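Local coordinates for peptide ABC transporter permease (PDB 6EXS), which probably carries peptides across the bacterial membrane as a POT-family transporter, and binds a thioalcohol-conjugated dipeptide that is a precursor of human body odour, at residues Leu21-Tyr32 against Ser125-Val136. Residues are numbered along the deposited sequence; the frame is centred on the assembly and turned at random.
Sequences LFFVEFWERFSY and SGLMKPNISNIV. With OLC ((2R)-2,3-dihydroxypropyl (9Z)-octadec-9-enoate), chain L.
Leu-21 is the bump at one end of this contact: its CD1 presses into the notch between Ile-135 and Val-136, 3.5 Å from Ile-135 CG2, while CD2 slides past the tip of Ile-132. One turn back along the same helix as that notch, Ile-132 answers. With CG1 anti to the backbone N (chi1 -174°), its CD1 drops into the hollow between Leu-21 and Val-24, 4.0 Å from Val-24 CG1, and CG2 lies against the carboxylate of Glu-25. Met-128 fills the hollow between Val-24 and Glu-28 as an extended chain; its CE meets Val-24 CG1 at 3.8 Å, and SD runs alongside Glu-28 CG. The axes of the two segments run nearly antiparallel (159°) and come no closer than 11.5 Å.

Polar groups take over at the far end. Glu-28, bent at chi2, turns its carboxylate to Arg-29, which grips it side-on: Arg-29 NH2 reaches Glu-28 OE1 almost in the guanidinium plane (3.0 Å), and NE reaches OE2. Lys-129 NZ is modelled implausibly close to Arg-29 NH1 and NH2, without a hydrogen bond, so the placing of the lysine end, and its apparent cation-pi contact over the Tyr-32 ring face, is doubtful.

The Arg-29 side chain comes within about 5 Å (nearest atoms) of the bound conjugated peptide, placing this end close to the ligand pocket. Within this MFS-fold transporter, the contact joins helices 16-44 and 110-137, with helix 147-174 against Glu-25, helix 178-204 against Val-24 and Glu-28, helix 56-72 against Tyr-32 and Lys-129, and helix 74-106 against Ile-135.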
loop_
_atom_site.group_PDB
_atom_site.type_symbol
_atom_site.label_atom_id
_atom_site.label_comp_id
_atom_site.label_asym_id
_atom_site.label_seq_id
_atom_site.Cartn_x
_atom_site.Cartn_y
_atom_site.Cartn_z
ATOM N N LEU A 21 1.718 19.915 -2.221
ATOM C CA LEU A 21 1.384 18.537 -1.830
ATOM C C LEU A 21 2.181 17.464 -2.575
ATOM O O LEU A 21 2.370 16.367 -2.021
ATOM C CB LEU A 21 -0.121 18.273 -1.896
ATOM C CG LEU A 21 -0.948 19.190 -0.971
ATOM C CD1 LEU A 21 -2.402 18.923 -1.099
ATOM C CD2 LEU A 21 -0.498 19.112 0.492
ATOM N N PHE A 22 2.706 17.791 -3.776
ATOM C CA PHE A 22 3.564 16.890 -4.543
ATOM C C PHE A 22 4.894 16.745 -3.784
ATOM O O PHE A 22 5.343 15.618 -3.581
ATOM C CB PHE A 22 3.786 17.407 -5.983
ATOM C CG PHE A 22 4.638 16.521 -6.871
ATOM C CD1 PHE A 22 6.026 16.516 -6.755
ATOM C CD2 PHE A 22 4.057 15.736 -7.862
ATOM C CE1 PHE A 22 6.811 15.706 -7.579
ATOM C CE2 PHE A 22 4.847 14.940 -8.698
ATOM C CZ PHE A 22 6.216 14.925 -8.544
ATOM N N PHE A 23 5.500 17.881 -3.342
ATOM C CA PHE A 23 6.762 17.913 -2.579
ATOM C C PHE A 23 6.594 17.201 -1.238
ATOM O O PHE A 23 7.480 16.447 -0.842
ATOM C CB PHE A 23 7.216 19.365 -2.358
ATOM C CG PHE A 23 8.604 19.584 -1.784
ATOM C CD1 PHE A 23 8.838 19.469 -0.418
ATOM C CD2 PHE A 23 9.656 19.984 -2.599
ATOM C CE1 PHE A 23 10.104 19.744 0.120
ATOM C CE2 PHE A 23 10.919 20.255 -2.061
ATOM C CZ PHE A 23 11.135 20.136 -0.707
ATOM N N VAL A 24 5.462 17.439 -0.545
ATOM C CA VAL A 24 5.133 16.822 0.749
ATOM C C VAL A 24 4.969 15.302 0.583
ATOM O O VAL A 24 5.606 14.543 1.315
ATOM C CB VAL A 24 3.891 17.491 1.401
ATOM C CG1 VAL A 24 3.391 16.702 2.607
ATOM C CG2 VAL A 24 4.178 18.938 1.784
ATOM N N GLU A 25 4.144 14.860 -0.395
ATOM C CA GLU A 25 3.925 13.433 -0.673
ATOM C C GLU A 25 5.218 12.743 -1.109
ATOM O O GLU A 25 5.510 11.657 -0.617
ATOM C CB GLU A 25 2.804 13.229 -1.706
ATOM C CG GLU A 25 2.424 11.777 -1.964
ATOM C CD GLU A 25 1.624 11.043 -0.906
ATOM O OE1 GLU A 25 1.152 9.926 -1.212
ATOM O OE2 GLU A 25 1.434 11.585 0.207
ATOM N N PHE A 26 6.006 13.378 -1.993
ATOM C CA PHE A 26 7.286 12.802 -2.428
ATOM C C PHE A 26 8.147 12.340 -1.251
ATOM O O PHE A 26 8.624 11.211 -1.271
ATOM C CB PHE A 26 8.097 13.778 -3.317
ATOM C CG PHE A 26 9.495 13.274 -3.597
ATOM C CD1 PHE A 26 9.729 12.353 -4.613
ATOM C CD2 PHE A 26 10.570 13.679 -2.813
ATOM C CE1 PHE A 26 11.016 11.860 -4.850
ATOM C CE2 PHE A 26 11.857 13.179 -3.051
ATOM C CZ PHE A 26 12.067 12.265 -4.060
ATOM N N TRP A 27 8.359 13.235 -0.250
ATOM C CA TRP A 27 9.209 13.032 0.917
ATOM C C TRP A 27 8.641 12.054 1.936
ATOM O O TRP A 27 9.422 11.367 2.602
ATOM C CB TRP A 27 9.584 14.371 1.554
ATOM C CG TRP A 27 10.605 15.114 0.730
ATOM C CD1 TRP A 27 10.398 16.251 0.010
ATOM C CD2 TRP A 27 11.947 14.692 0.436
ATOM N NE1 TRP A 27 11.533 16.589 -0.682
ATOM C CE2 TRP A 27 12.502 15.649 -0.440
ATOM C CE3 TRP A 27 12.754 13.620 0.866
ATOM C CZ2 TRP A 27 13.824 15.562 -0.905
ATOM C CZ3 TRP A 27 14.058 13.531 0.400
ATOM C CH2 TRP A 27 14.583 14.498 -0.467
ATOM N N GLU A 28 7.307 11.939 2.030
ATOM C CA GLU A 28 6.677 10.954 2.906
ATOM C C GLU A 28 6.798 9.569 2.263
ATOM O O GLU A 28 7.066 8.597 2.969
ATOM C CB GLU A 28 5.203 11.307 3.188
ATOM C CG GLU A 28 4.571 10.446 4.278
ATOM C CD GLU A 28 4.028 9.103 3.828
ATOM O OE1 GLU A 28 4.208 8.104 4.561
ATOM O OE2 GLU A 28 3.430 9.047 2.730
ATOM N N ARG A 29 6.586 9.478 0.934
ATOM C CA ARG A 29 6.705 8.219 0.205
ATOM C C ARG A 29 8.172 7.757 0.081
ATOM O O ARG A 29 8.435 6.556 0.183
ATOM C CB ARG A 29 5.983 8.279 -1.147
ATOM C CG ARG A 29 4.468 8.508 -1.049
ATOM C CD ARG A 29 3.673 7.267 -0.653
ATOM N NE ARG A 29 3.698 7.080 0.795
ATOM C CZ ARG A 29 3.311 5.983 1.431
ATOM N NH1 ARG A 29 2.845 4.939 0.753
ATOM N NH2 ARG A 29 3.371 5.923 2.755
ATOM N N PHE A 30 9.123 8.723 -0.103
ATOM C CA PHE A 30 10.570 8.501 -0.148
ATOM C C PHE A 30 10.987 7.843 1.175
ATOM O O PHE A 30 11.605 6.772 1.181
ATOM C CB PHE A 30 11.311 9.848 -0.311
ATOM C CG PHE A 30 12.819 9.777 -0.217
ATOM C CD1 PHE A 30 13.464 9.848 1.018
ATOM C CD2 PHE A 30 13.600 9.661 -1.362
ATOM C CE1 PHE A 30 14.861 9.754 1.108
ATOM C CE2 PHE A 30 14.998 9.579 -1.269
ATOM C CZ PHE A 30 15.618 9.618 -0.036
ATOM N N SER A 31 10.642 8.495 2.296
ATOM C CA SER A 31 10.995 8.019 3.621
ATOM C C SER A 31 10.235 6.741 4.004
ATOM O O SER A 31 10.837 5.880 4.658
ATOM C CB SER A 31 10.844 9.130 4.650
ATOM O OG SER A 31 9.528 9.655 4.669
ATOM N N TYR A 32 8.960 6.570 3.553
ATOM C CA TYR A 32 8.207 5.342 3.844
ATOM C C TYR A 32 8.809 4.149 3.143
ATOM O O TYR A 32 9.048 3.131 3.798
ATOM C CB TYR A 32 6.718 5.428 3.476
ATOM C CG TYR A 32 5.992 4.093 3.568
ATOM C CD1 TYR A 32 5.696 3.517 4.803
ATOM C CD2 TYR A 32 5.603 3.405 2.418
ATOM C CE1 TYR A 32 5.054 2.282 4.894
ATOM C CE2 TYR A 32 4.954 2.172 2.497
ATOM C CZ TYR A 32 4.685 1.612 3.738
ATOM O OH TYR A 32 4.011 0.412 3.828
ATOM N N SER A 125 -0.023 7.264 9.141
ATOM C CA SER A 125 -0.418 6.937 7.759
ATOM C C SER A 125 -1.950 6.862 7.575
ATOM O O SER A 125 -2.470 7.371 6.586
ATOM C CB SER A 125 0.257 5.659 7.270
ATOM O OG SER A 125 1.673 5.760 7.346
ATOM N N GLY A 126 -2.661 6.294 8.543
ATOM C CA GLY A 126 -4.118 6.242 8.503
ATOM C C GLY A 126 -4.723 7.628 8.531
ATOM O O GLY A 126 -5.763 7.857 7.919
ATOM N N LEU A 127 -4.034 8.579 9.194
ATOM C CA LEU A 127 -4.442 9.981 9.300
ATOM C C LEU A 127 -4.020 10.817 8.083
ATOM O O LEU A 127 -4.792 11.652 7.610
ATOM C CB LEU A 127 -3.882 10.617 10.586
ATOM C CG LEU A 127 -4.569 10.278 11.907
ATOM C CD1 LEU A 127 -3.759 10.798 13.067
ATOM C CD2 LEU A 127 -5.971 10.881 11.976
ATOM N N MET A 128 -2.790 10.620 7.601
ATOM C CA MET A 128 -2.263 11.379 6.490
ATOM C C MET A 128 -2.696 10.866 5.125
ATOM O O MET A 128 -3.129 11.681 4.307
ATOM C CB MET A 128 -0.732 11.481 6.573
ATOM C CG MET A 128 -0.157 12.584 5.721
ATOM S SD MET A 128 1.636 12.517 5.704
ATOM C CE MET A 128 1.984 13.583 4.327
ATOM N N LYS A 129 -2.526 9.546 4.849
ATOM C CA LYS A 129 -2.778 8.935 3.529
ATOM C C LYS A 129 -4.132 9.274 2.873
ATOM O O LYS A 129 -4.088 9.843 1.779
ATOM C CB LYS A 129 -2.588 7.421 3.542
ATOM C CG LYS A 129 -1.546 6.932 2.586
ATOM C CD LYS A 129 -0.574 6.058 3.330
ATOM C CE LYS A 129 0.095 5.123 2.379
ATOM N NZ LYS A 129 1.226 4.412 3.016
ATOM N N PRO A 130 -5.327 8.956 3.442
ATOM C CA PRO A 130 -6.560 9.261 2.709
ATOM C C PRO A 130 -6.895 10.747 2.634
ATOM O O PRO A 130 -7.591 11.180 1.713
ATOM C CB PRO A 130 -7.619 8.472 3.485
ATOM C CG PRO A 130 -7.102 8.419 4.868
ATOM C CD PRO A 130 -5.629 8.278 4.722
ATOM N N ASN A 131 -6.374 11.522 3.593
ATOM C CA ASN A 131 -6.678 12.931 3.775
ATOM C C ASN A 131 -5.907 13.869 2.863
ATOM O O ASN A 131 -6.514 14.834 2.388
ATOM C CB ASN A 131 -6.557 13.291 5.236
ATOM C CG ASN A 131 -7.696 12.616 5.974
ATOM O OD1 ASN A 131 -8.828 12.528 5.464
ATOM N ND2 ASN A 131 -7.421 12.017 7.111
ATOM N N ILE A 132 -4.635 13.558 2.541
ATOM C CA ILE A 132 -3.832 14.333 1.574
ATOM C C ILE A 132 -4.470 14.213 0.167
ATOM O O ILE A 132 -4.527 15.208 -0.562
ATOM C CB ILE A 132 -2.302 13.967 1.593
ATOM C CG1 ILE A 132 -1.477 14.907 0.674
ATOM C CG2 ILE A 132 -2.043 12.493 1.281
ATOM C CD1 ILE A 132 -0.044 15.225 1.119
ATOM N N SER A 133 -4.993 13.000 -0.165
ATOM C CA SER A 133 -5.631 12.654 -1.436
ATOM C C SER A 133 -6.897 13.463 -1.621
ATOM O O SER A 133 -7.150 13.990 -2.707
ATOM C CB SER A 133 -5.952 11.163 -1.473
ATOM O OG SER A 133 -5.303 10.532 -2.561
ATOM N N ASN A 134 -7.678 13.571 -0.542
ATOM C CA ASN A 134 -8.915 14.312 -0.460
ATOM C C ASN A 134 -8.672 15.804 -0.744
ATOM O O ASN A 134 -9.393 16.389 -1.563
ATOM C CB ASN A 134 -9.532 14.097 0.913
ATOM C CG ASN A 134 -10.959 14.528 0.999
ATOM O OD1 ASN A 134 -11.266 15.720 1.021
ATOM N ND2 ASN A 134 -11.862 13.565 1.038
ATOM N N ILE A 135 -7.645 16.407 -0.086
ATOM C CA ILE A 135 -7.258 17.822 -0.255
ATOM C C ILE A 135 -6.957 18.125 -1.725
ATOM O O ILE A 135 -7.493 19.094 -2.254
ATOM C CB ILE A 135 -6.112 18.254 0.714
ATOM C CG1 ILE A 135 -6.602 18.231 2.185
ATOM C CG2 ILE A 135 -5.558 19.640 0.350
ATOM C CD1 ILE A 135 -5.482 18.105 3.248
ATOM N N VAL A 136 -6.159 17.253 -2.382
ATOM C CA VAL A 136 -5.770 17.321 -3.805
ATOM C C VAL A 136 -7.009 17.488 -4.715
ATOM O O VAL A 136 -7.056 18.428 -5.510
ATOM C CB VAL A 136 -4.889 16.110 -4.217
ATOM C CG1 VAL A 136 -4.729 16.021 -5.728
ATOM C CG2 VAL A 136 -3.526 16.159 -3.535
HETATM C C24 OLC L . 3.738 17.905 -15.930
HETATM C C5 OLC L . 10.429 16.987 -11.004
HETATM C C4 OLC L . 9.121 17.311 -11.698
HETATM C C3 OLC L . 7.912 17.200 -10.786
HETATM C C2 OLC L . 6.603 17.652 -11.429
HETATM C C21 OLC L . 5.505 16.542 -14.781
HETATM C C1 OLC L . 6.058 16.706 -12.459
HETATM C C22 OLC L . 4.033 16.688 -15.082
HETATM O O19 OLC L . 5.896 15.526 -12.285
HETATM O O25 OLC L . 2.382 17.914 -16.349
HETATM O O23 OLC L . 3.591 15.508 -15.758
HETATM O O20 OLC L . 5.773 17.344 -13.605
#